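Local coordinates for thiosulfate sulfurtransferase TUM1 (Saccharomyces cerevisiae, PDB 3UTN), which accepts persulfide sulfur from NFS1 and passes it to UBA4 in the pathway for 2-thiolation of the wobble uridine of tRNAs, at residues V50-Y55 against F79-I84; H93-K98 against S127-W132; V65-K70 against V117-V122. All blocks are in the same frame, centred on the assembly; numbering follows the deposited sequence.

Interaction 1. Residues V50-Y55 against F79-I84; sequences VDATWY and FDIDAI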
# COMPACT_ATOMS: atom_id res chain seq x y z
N VAL A 50 -0.82 -5.73 -12.55
CA VAL A 50 0.45 -5.67 -11.89
C VAL A 50 0.26 -6.50 -10.65
O VAL A 50 -0.45 -6.11 -9.74
CB VAL A 50 0.84 -4.24 -11.54
CG1 VAL A 50 2.17 -4.21 -10.82
CG2 VAL A 50 0.90 -3.39 -12.80
N ASP A 51 0.89 -7.66 -10.65
CA ASP A 51 0.92 -8.48 -9.48
C ASP A 51 2.00 -7.91 -8.58
O ASP A 51 3.19 -7.96 -8.89
CB ASP A 51 1.22 -9.92 -9.87
CG ASP A 51 1.21 -10.84 -8.68
OD1 ASP A 51 0.95 -10.38 -7.56
OD2 ASP A 51 1.47 -12.04 -8.88
N ALA A 52 1.56 -7.34 -7.47
CA ALA A 52 2.46 -6.74 -6.51
C ALA A 52 2.55 -7.65 -5.31
O ALA A 52 2.94 -7.22 -4.22
CB ALA A 52 1.95 -5.38 -6.11
N THR A 53 2.21 -8.91 -5.51
CA THR A 53 2.19 -9.85 -4.43
C THR A 53 3.50 -9.80 -3.71
O THR A 53 4.58 -9.83 -4.30
CB THR A 53 1.91 -11.27 -4.91
OG1 THR A 53 0.59 -11.32 -5.43
CG2 THR A 53 1.99 -12.24 -3.75
N TRP A 54 3.38 -9.66 -2.41
CA TRP A 54 4.52 -9.66 -1.56
C TRP A 54 4.02 -10.33 -0.33
O TRP A 54 2.91 -10.07 0.12
CB TRP A 54 4.96 -8.24 -1.30
CG TRP A 54 6.10 -8.17 -0.34
CD1 TRP A 54 7.46 -8.18 -0.63
CD2 TRP A 54 6.01 -8.11 1.11
NE1 TRP A 54 8.19 -8.12 0.52
CE2 TRP A 54 7.39 -8.08 1.60
CE3 TRP A 54 4.96 -8.08 2.02
CZ2 TRP A 54 7.68 -8.01 2.95
CZ3 TRP A 54 5.28 -8.01 3.38
CH2 TRP A 54 6.60 -7.98 3.83
N TYR A 55 4.85 -11.20 0.22
CA TYR A 55 4.45 -11.99 1.35
C TYR A 55 5.31 -11.66 2.54
O TYR A 55 6.46 -11.28 2.38
CB TYR A 55 4.64 -13.46 1.03
CG TYR A 55 3.75 -13.94 -0.08
CD1 TYR A 55 2.38 -13.75 -0.03
CD2 TYR A 55 4.29 -14.63 -1.16
CE1 TYR A 55 1.56 -14.23 -1.03
CE2 TYR A 55 3.47 -15.10 -2.17
CZ TYR A 55 2.11 -14.90 -2.09
OH TYR A 55 1.31 -15.36 -3.09
N PHE A 79 5.22 -6.85 -9.95
CA PHE A 79 5.82 -5.67 -9.36
C PHE A 79 6.49 -6.14 -8.10
O PHE A 79 5.83 -6.51 -7.13
CB PHE A 79 4.75 -4.64 -9.04
CG PHE A 79 5.29 -3.35 -8.51
CD1 PHE A 79 5.67 -3.24 -7.18
CD2 PHE A 79 5.40 -2.24 -9.34
CE1 PHE A 79 6.15 -2.04 -6.68
CE2 PHE A 79 5.88 -1.04 -8.84
CZ PHE A 79 6.25 -0.94 -7.51
N ASP A 80 7.81 -6.13 -8.12
CA ASP A 80 8.57 -6.58 -6.99
C ASP A 80 8.62 -5.48 -5.95
O ASP A 80 9.43 -4.56 -6.04
CB ASP A 80 9.96 -7.00 -7.42
CG ASP A 80 10.66 -7.81 -6.36
OD1 ASP A 80 10.39 -7.57 -5.17
OD2 ASP A 80 11.47 -8.67 -6.72
N ILE A 81 7.73 -5.59 -4.97
CA ILE A 81 7.65 -4.65 -3.86
C ILE A 81 9.02 -4.43 -3.23
O ILE A 81 9.39 -3.31 -2.89
CB ILE A 81 6.63 -5.16 -2.81
CG1 ILE A 81 5.20 -4.96 -3.33
CG2 ILE A 81 6.83 -4.50 -1.45
CD1 ILE A 81 4.79 -3.52 -3.58
N ASP A 82 9.79 -5.51 -3.11
CA ASP A 82 11.11 -5.45 -2.49
C ASP A 82 12.12 -4.76 -3.38
O ASP A 82 12.85 -3.89 -2.92
CB ASP A 82 11.60 -6.85 -2.16
CG ASP A 82 10.79 -7.50 -1.09
OD1 ASP A 82 10.36 -6.79 -0.16
OD2 ASP A 82 10.59 -8.72 -1.17
N ALA A 83 12.17 -5.16 -4.65
CA ALA A 83 13.14 -4.61 -5.58
C ALA A 83 12.81 -3.17 -5.93
O ALA A 83 13.71 -2.35 -6.06
CB ALA A 83 13.22 -5.47 -6.83
N ILE A 84 11.53 -2.87 -6.06
CA ILE A 84 11.10 -1.54 -6.43
C ILE A 84 10.85 -0.74 -5.15
O ILE A 84 9.74 -0.33 -4.83
CB ILE A 84 9.88 -1.56 -7.36
CG1 ILE A 84 10.07 -2.66 -8.41
CG2 ILE A 84 9.66 -0.19 -7.99
CD1 ILE A 84 8.85 -3.00 -9.22
O HOH W 1 6.08 -7.82 -4.87
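Trp-54 and Ile-81 meet almost at a right angle, an instance of how a ring can be met from one face and one edge together. CB of Trp-54 packs against CB of Ile-81 at 3.8 Å. With CG anti to the backbone N (chi1 176°), the ring swings toward the 79-84 loop, and CG passes beneath the CG2 methyl of Ile-81. That methyl makes a CH-pi contact, 4.1 Å from the centroid of the five-membered ring. Farther out, CD1 touches Ile-81 CB and nears the carboxylate of Asp-82. NE1 then meets that carboxylate at the ring's edge, giving OD1 of Asp-82 a weak, bent hydrogen bond of 2.6 Å; the planes of the two groups stand 78° apart, so the carboxylate is not laid flat in line with the indole.

The backbones join near the end of strand 47-51. Phe-79 N donates to Asp-51 O at 2.5 Å in a nearly straight bond (170°), and Phe-79 O receives a CA-H...O contact from Ala-52 CA. Beyond this point one water takes over: it accepts from Ile-81 N at 2.8 Å and lies 2.6 Å from both Thr-53 O and Phe-79 O, bridging the two loops. On its own side, Asp-51 OD1 accepts from Thr-53 N in an Asx turn.

Here the strands of the first rhodanese domain's parallel sheet reach their C-terminal ends. Strand 47-51 runs beside 115-119, while Ala-52, Phe-79 and Ile-81 rest on Cys-130 of helix 127-136, and Asp-51 lies against Phe-67 of helix 63-69.

Interaction 2. Residues H93-K98 against S127-W132; sequences HMFPTK and SPRCAW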
# COMPACT_ATOMS: atom_id res chain seq x y z
N HIS A 93 10.97 -1.40 2.89
CA HIS A 93 9.91 -0.96 1.99
C HIS A 93 9.84 0.51 1.83
O HIS A 93 8.76 1.09 1.81
CB HIS A 93 8.58 -1.49 2.47
CG HIS A 93 8.55 -2.98 2.61
ND1 HIS A 93 8.84 -3.80 1.59
CD2 HIS A 93 8.28 -3.79 3.70
CE1 HIS A 93 8.75 -5.07 2.00
NE2 HIS A 93 8.41 -5.07 3.30
N MET A 94 11.01 1.14 1.73
CA MET A 94 11.06 2.56 1.54
C MET A 94 10.79 2.84 0.09
O MET A 94 11.24 2.11 -0.79
CB MET A 94 12.41 3.13 1.97
CG MET A 94 12.59 3.09 3.47
SD MET A 94 11.15 3.73 4.34
CE MET A 94 11.28 5.47 3.93
N PHE A 95 10.03 3.90 -0.14
CA PHE A 95 9.61 4.26 -1.46
C PHE A 95 10.80 4.27 -2.41
O PHE A 95 11.86 4.78 -2.06
CB PHE A 95 8.96 5.62 -1.45
CG PHE A 95 8.07 5.84 -2.61
CD1 PHE A 95 6.80 5.30 -2.63
CD2 PHE A 95 8.51 6.56 -3.71
CE1 PHE A 95 5.97 5.48 -3.71
CE2 PHE A 95 7.69 6.74 -4.80
CZ PHE A 95 6.42 6.20 -4.81
N PRO A 96 10.63 3.68 -3.61
CA PRO A 96 11.77 3.64 -4.50
C PRO A 96 12.17 5.02 -4.96
O PRO A 96 11.35 5.94 -4.97
CB PRO A 96 11.27 2.81 -5.68
CG PRO A 96 9.79 2.96 -5.65
CD PRO A 96 9.45 3.01 -4.19
N THR A 97 13.43 5.16 -5.33
CA THR A 97 13.89 6.34 -6.02
C THR A 97 13.24 6.35 -7.39
O THR A 97 12.85 5.29 -7.92
CB THR A 97 15.41 6.33 -6.19
OG1 THR A 97 15.78 5.22 -7.02
CG2 THR A 97 16.11 6.22 -4.85
N LYS A 98 13.12 7.54 -7.96
CA LYS A 98 12.65 7.71 -9.32
C LYS A 98 13.32 6.72 -10.26
O LYS A 98 12.65 6.07 -11.06
CB LYS A 98 12.92 9.14 -9.77
CG LYS A 98 12.26 9.54 -11.08
CD LYS A 98 12.94 10.77 -11.65
CE LYS A 98 12.22 11.27 -12.89
NZ LYS A 98 12.07 10.19 -13.90
N SER A 127 -0.46 -4.82 -2.74
CA SER A 127 -0.96 -4.18 -3.94
C SER A 127 -1.27 -2.71 -3.71
O SER A 127 -0.94 -1.90 -4.56
CB SER A 127 -2.15 -4.93 -4.52
OG SER A 127 -3.19 -5.02 -3.57
N PRO A 128 -1.86 -2.35 -2.55
CA PRO A 128 -2.11 -0.93 -2.37
C PRO A 128 -0.81 -0.16 -2.38
O PRO A 128 -0.71 0.86 -3.05
CB PRO A 128 -2.78 -0.85 -1.00
CG PRO A 128 -3.37 -2.20 -0.80
CD PRO A 128 -2.34 -3.12 -1.39
N ARG A 129 0.18 -0.67 -1.65
CA ARG A 129 1.51 -0.08 -1.65
C ARG A 129 1.99 0.10 -3.07
O ARG A 129 2.49 1.16 -3.44
CB ARG A 129 2.48 -0.99 -0.91
CG ARG A 129 3.92 -0.58 -1.06
CD ARG A 129 4.19 0.59 -0.15
NE ARG A 129 5.49 1.17 -0.40
CZ ARG A 129 6.10 2.01 0.42
NH1 ARG A 129 5.52 2.34 1.56
NH2 ARG A 129 7.29 2.51 0.12
N CYS A 130 1.82 -0.95 -3.86
CA CYS A 130 2.25 -0.93 -5.24
C CYS A 130 1.45 0.05 -6.08
O CYS A 130 2.02 0.87 -6.79
CB CYS A 130 2.15 -2.31 -5.83
SG CYS A 130 2.40 -2.25 -7.60
N ALA A 131 0.12 -0.04 -6.01
CA ALA A 131 -0.74 0.87 -6.76
C ALA A 131 -0.37 2.29 -6.38
O ALA A 131 -0.21 3.16 -7.23
CB ALA A 131 -2.20 0.60 -6.44
N TRP A 132 -0.20 2.49 -5.09
CA TRP A 132 0.15 3.78 -4.57
C TRP A 132 1.49 4.22 -5.07
O TRP A 132 1.64 5.34 -5.50
CB TRP A 132 0.10 3.70 -3.08
CG TRP A 132 0.64 4.89 -2.38
CD1 TRP A 132 0.03 6.12 -2.19
CD2 TRP A 132 1.93 4.98 -1.72
NE1 TRP A 132 0.84 6.94 -1.47
CE2 TRP A 132 1.99 6.33 -1.16
CE3 TRP A 132 3.00 4.12 -1.56
CZ2 TRP A 132 3.09 6.77 -0.46
CZ3 TRP A 132 4.10 4.58 -0.84
CH2 TRP A 132 4.15 5.87 -0.32
O HOH W 2 8.68 0.18 -1.14
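Phe-95 and Arg-129 mark the closest backbone approach, their CA atoms still 9.2 Å apart, so Arg-129 and Trp-132 of helix 127-136 bridge the gap and meet both backbone and ring of the irregular 93-98 loop. Arg-129 is bent about its CB-CG bond (chi2 78°). Its guanidinium is sandwiched: His-93 O lies over one face, 2.7 Å from NH2 but at too poor an angle for a hydrogen bond, and Trp-132 CZ3 lies 3.4 Å above the opposite face. Phe-95 N sits at the edge beside NH2, donor against donor; Asp-307 serves both residues, taking a salt bridge from Arg-129 NH1 and a hydrogen bond from Phe-95 N.

Asp-307 belongs to the C-terminal rhodanese domain, so the contact lies at the domain junction; the Arg-129 side chain is about 7 Å from that of Cys-282, the persulfide-carrying cysteine.

The aromatic pair is offset edge-to-face, the Phe-95 edge directed at the face of Trp-132, with planes at 78° and CD1 of Phe-95 3.3 Å from CZ3 of Trp-132. With an alanine in place of Trp-132, the Phe-95 edge and the guanidinium would probably lose the surface they share, and Glu-184 its indole N-H. A water weakly bridges Met-94 O and Arg-129 NH2.

Interaction 3. Residues V65-K70 against V117-V122; sequences VDFLTK and VVYDRV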
# COMPACT_ATOMS: atom_id res chain seq x y z
N VAL A 65 7.70 -16.75 -7.33
CA VAL A 65 7.27 -18.05 -7.82
C VAL A 65 5.76 -18.04 -8.00
O VAL A 65 5.24 -18.55 -9.00
CB VAL A 65 7.69 -19.19 -6.88
CG1 VAL A 65 6.88 -20.46 -7.14
CG2 VAL A 65 9.17 -19.47 -7.04
N ASP A 66 5.06 -17.43 -7.05
CA ASP A 66 3.61 -17.34 -7.14
C ASP A 66 3.19 -16.56 -8.35
O ASP A 66 2.24 -16.92 -9.03
CB ASP A 66 3.02 -16.76 -5.88
CG ASP A 66 3.00 -17.76 -4.77
OD1 ASP A 66 3.53 -18.87 -4.98
OD2 ASP A 66 2.44 -17.46 -3.70
N PHE A 67 3.91 -15.49 -8.66
CA PHE A 67 3.58 -14.77 -9.86
C PHE A 67 3.78 -15.65 -11.07
O PHE A 67 2.94 -15.70 -11.97
CB PHE A 67 4.45 -13.54 -10.03
CG PHE A 67 4.25 -12.89 -11.34
CD1 PHE A 67 3.14 -12.08 -11.56
CD2 PHE A 67 5.11 -13.15 -12.40
CE1 PHE A 67 2.93 -11.49 -12.78
CE2 PHE A 67 4.89 -12.56 -13.63
CZ PHE A 67 3.81 -11.73 -13.82
N LEU A 68 4.91 -16.34 -11.09
CA LEU A 68 5.34 -17.07 -12.27
C LEU A 68 4.53 -18.31 -12.48
O LEU A 68 4.32 -18.73 -13.61
CB LEU A 68 6.81 -17.44 -12.13
CG LEU A 68 7.75 -16.25 -12.09
CD1 LEU A 68 9.11 -16.72 -11.61
CD2 LEU A 68 7.87 -15.58 -13.45
N THR A 69 4.06 -18.91 -11.40
CA THR A 69 3.56 -20.27 -11.48
C THR A 69 2.14 -20.38 -11.01
O THR A 69 1.52 -21.40 -11.20
CB THR A 69 4.43 -21.23 -10.66
OG1 THR A 69 4.30 -20.90 -9.27
CG2 THR A 69 5.88 -21.10 -11.06
N LYS A 70 1.63 -19.34 -10.37
CA LYS A 70 0.24 -19.34 -9.96
C LYS A 70 -0.54 -18.41 -10.86
O LYS A 70 0.02 -17.46 -11.41
CB LYS A 70 0.11 -18.95 -8.49
CG LYS A 70 0.57 -20.05 -7.55
CD LYS A 70 0.40 -19.64 -6.10
CE LYS A 70 0.79 -20.76 -5.16
NZ LYS A 70 2.22 -21.13 -5.34
N VAL A 117 -3.11 -2.25 -13.39
CA VAL A 117 -4.10 -2.73 -12.48
C VAL A 117 -3.38 -3.60 -11.49
O VAL A 117 -2.98 -4.72 -11.78
CB VAL A 117 -5.25 -3.45 -13.17
CG1 VAL A 117 -6.22 -3.94 -12.12
CG2 VAL A 117 -5.94 -2.51 -14.16
N VAL A 118 -3.21 -3.05 -10.31
CA VAL A 118 -2.38 -3.68 -9.34
C VAL A 118 -3.22 -4.64 -8.54
O VAL A 118 -4.35 -4.35 -8.20
CB VAL A 118 -1.75 -2.66 -8.40
CG1 VAL A 118 -0.83 -3.37 -7.44
CG2 VAL A 118 -1.00 -1.63 -9.21
N TYR A 119 -2.64 -5.78 -8.25
CA TYR A 119 -3.28 -6.70 -7.37
C TYR A 119 -2.19 -7.42 -6.65
O TYR A 119 -1.01 -7.27 -6.96
CB TYR A 119 -4.15 -7.66 -8.17
CG TYR A 119 -3.41 -8.53 -9.15
CD1 TYR A 119 -3.03 -8.05 -10.40
CD2 TYR A 119 -3.10 -9.84 -8.82
CE1 TYR A 119 -2.36 -8.86 -11.29
CE2 TYR A 119 -2.45 -10.66 -9.71
CZ TYR A 119 -2.08 -10.17 -10.94
OH TYR A 119 -1.43 -10.99 -11.80
N ASP A 120 -2.59 -8.20 -5.67
CA ASP A 120 -1.66 -9.10 -5.04
C ASP A 120 -2.44 -10.33 -4.68
O ASP A 120 -3.67 -10.33 -4.74
CB ASP A 120 -0.98 -8.43 -3.84
CG ASP A 120 -1.95 -8.03 -2.76
OD1 ASP A 120 -3.01 -8.66 -2.62
OD2 ASP A 120 -1.62 -7.09 -2.02
N ARG A 121 -1.73 -11.39 -4.31
CA ARG A 121 -2.39 -12.65 -4.04
C ARG A 121 -2.93 -12.71 -2.63
O ARG A 121 -3.71 -13.59 -2.31
CB ARG A 121 -1.44 -13.80 -4.29
CG ARG A 121 -1.03 -13.85 -5.73
CD ARG A 121 -0.01 -14.92 -6.00
NE ARG A 121 0.37 -14.86 -7.40
CZ ARG A 121 -0.38 -15.34 -8.39
NH1 ARG A 121 -1.54 -15.92 -8.14
NH2 ARG A 121 0.04 -15.23 -9.64
N VAL A 122 -2.50 -11.78 -1.80
CA VAL A 122 -2.90 -11.80 -0.40
C VAL A 122 -4.28 -11.18 -0.25
O VAL A 122 -5.16 -11.75 0.39
CB VAL A 122 -1.88 -11.09 0.49
CG1 VAL A 122 -2.36 -11.04 1.94
CG2 VAL A 122 -0.54 -11.80 0.39
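Arg-121 reaches from just beyond strand 115-119 to Asp-66 and Lys-70 at the C-terminal end of helix 63-69, illustrating how one long side chain can hold a helix end to a neighbouring loop. Among polar contacts across the pair, its NH2 donates a weak hydrogen bond to Lys-70 O, 2.8 Å long and bent to 121°. The same NH2 is also 2.8 Å from Asp-66 O, yet this carbonyl lies over the face of the guanidinium, where the N-H groups do not point, and no bond forms; Asp-66 O instead accepts from Lys-70 N in the helix. The stronger partner is the residue after Lys-70: Arg-121 NH1 donates to Pro-71 O. Backbone carbonyls gathered at a helix C-terminus would be expected to favour such a cation.

Packing contacts fill in alongside. The chain runs extended from CG to NE (chi2 176°), which brings Arg-121 CD to within 3.5 Å of Asp-66 CB. Lys-70 CB lies 3.5 Å from Arg-121 NH1. It sits over the same guanidinium face as the Asp-66 carbonyl.

In the rhodanese fold, helix 63-69 is the crossover of a beta-alpha-beta unit linking the parallel neighbours 47-51 and 77-78, and Arg-121 follows the strand on the other side of 47-51. A looser contact brings Tyr-119 OH 4.5 Å from Phe-67 CE1; the hydroxyl is hydrogen-bonded to Ser-76.

The close salt bridge lies within 65-70. Lys-70, curled at its tip, brings NZ to 2.6 Å from Asp-66 OD1, meeting the carboxylate from above its plane. The other oxygen, OD2, is hydrogen-bonded to Tyr-55 OH, so the two partners together probably limit rotation of the Asp-66 carboxylate.

Overall arrangement
From the N terminus, 50-55 opens interaction 1, which 79-84 closes around the crossover helix 63-69. Interaction 3 starts inside that loop, at 65-70, and closes only at 117-122, so the two cross. Interaction 2 opens later, at 93-98, and closes at 127-132, crossing interaction 3 in turn but standing in series with interaction 1; none nests within another. Interactions 1 and 3 share the sheet through neighbouring strands 47-51 and 115-119, and Ser-127 N bonds to Asp-120 OD2 between interactions 2 and 3. Interactions 1 and 2 touch where the Trp-54 and His-93 rings pack edge to face. Together they tie strands, crossover helix and helix 127-136 of the N-terminal rhodanese domain.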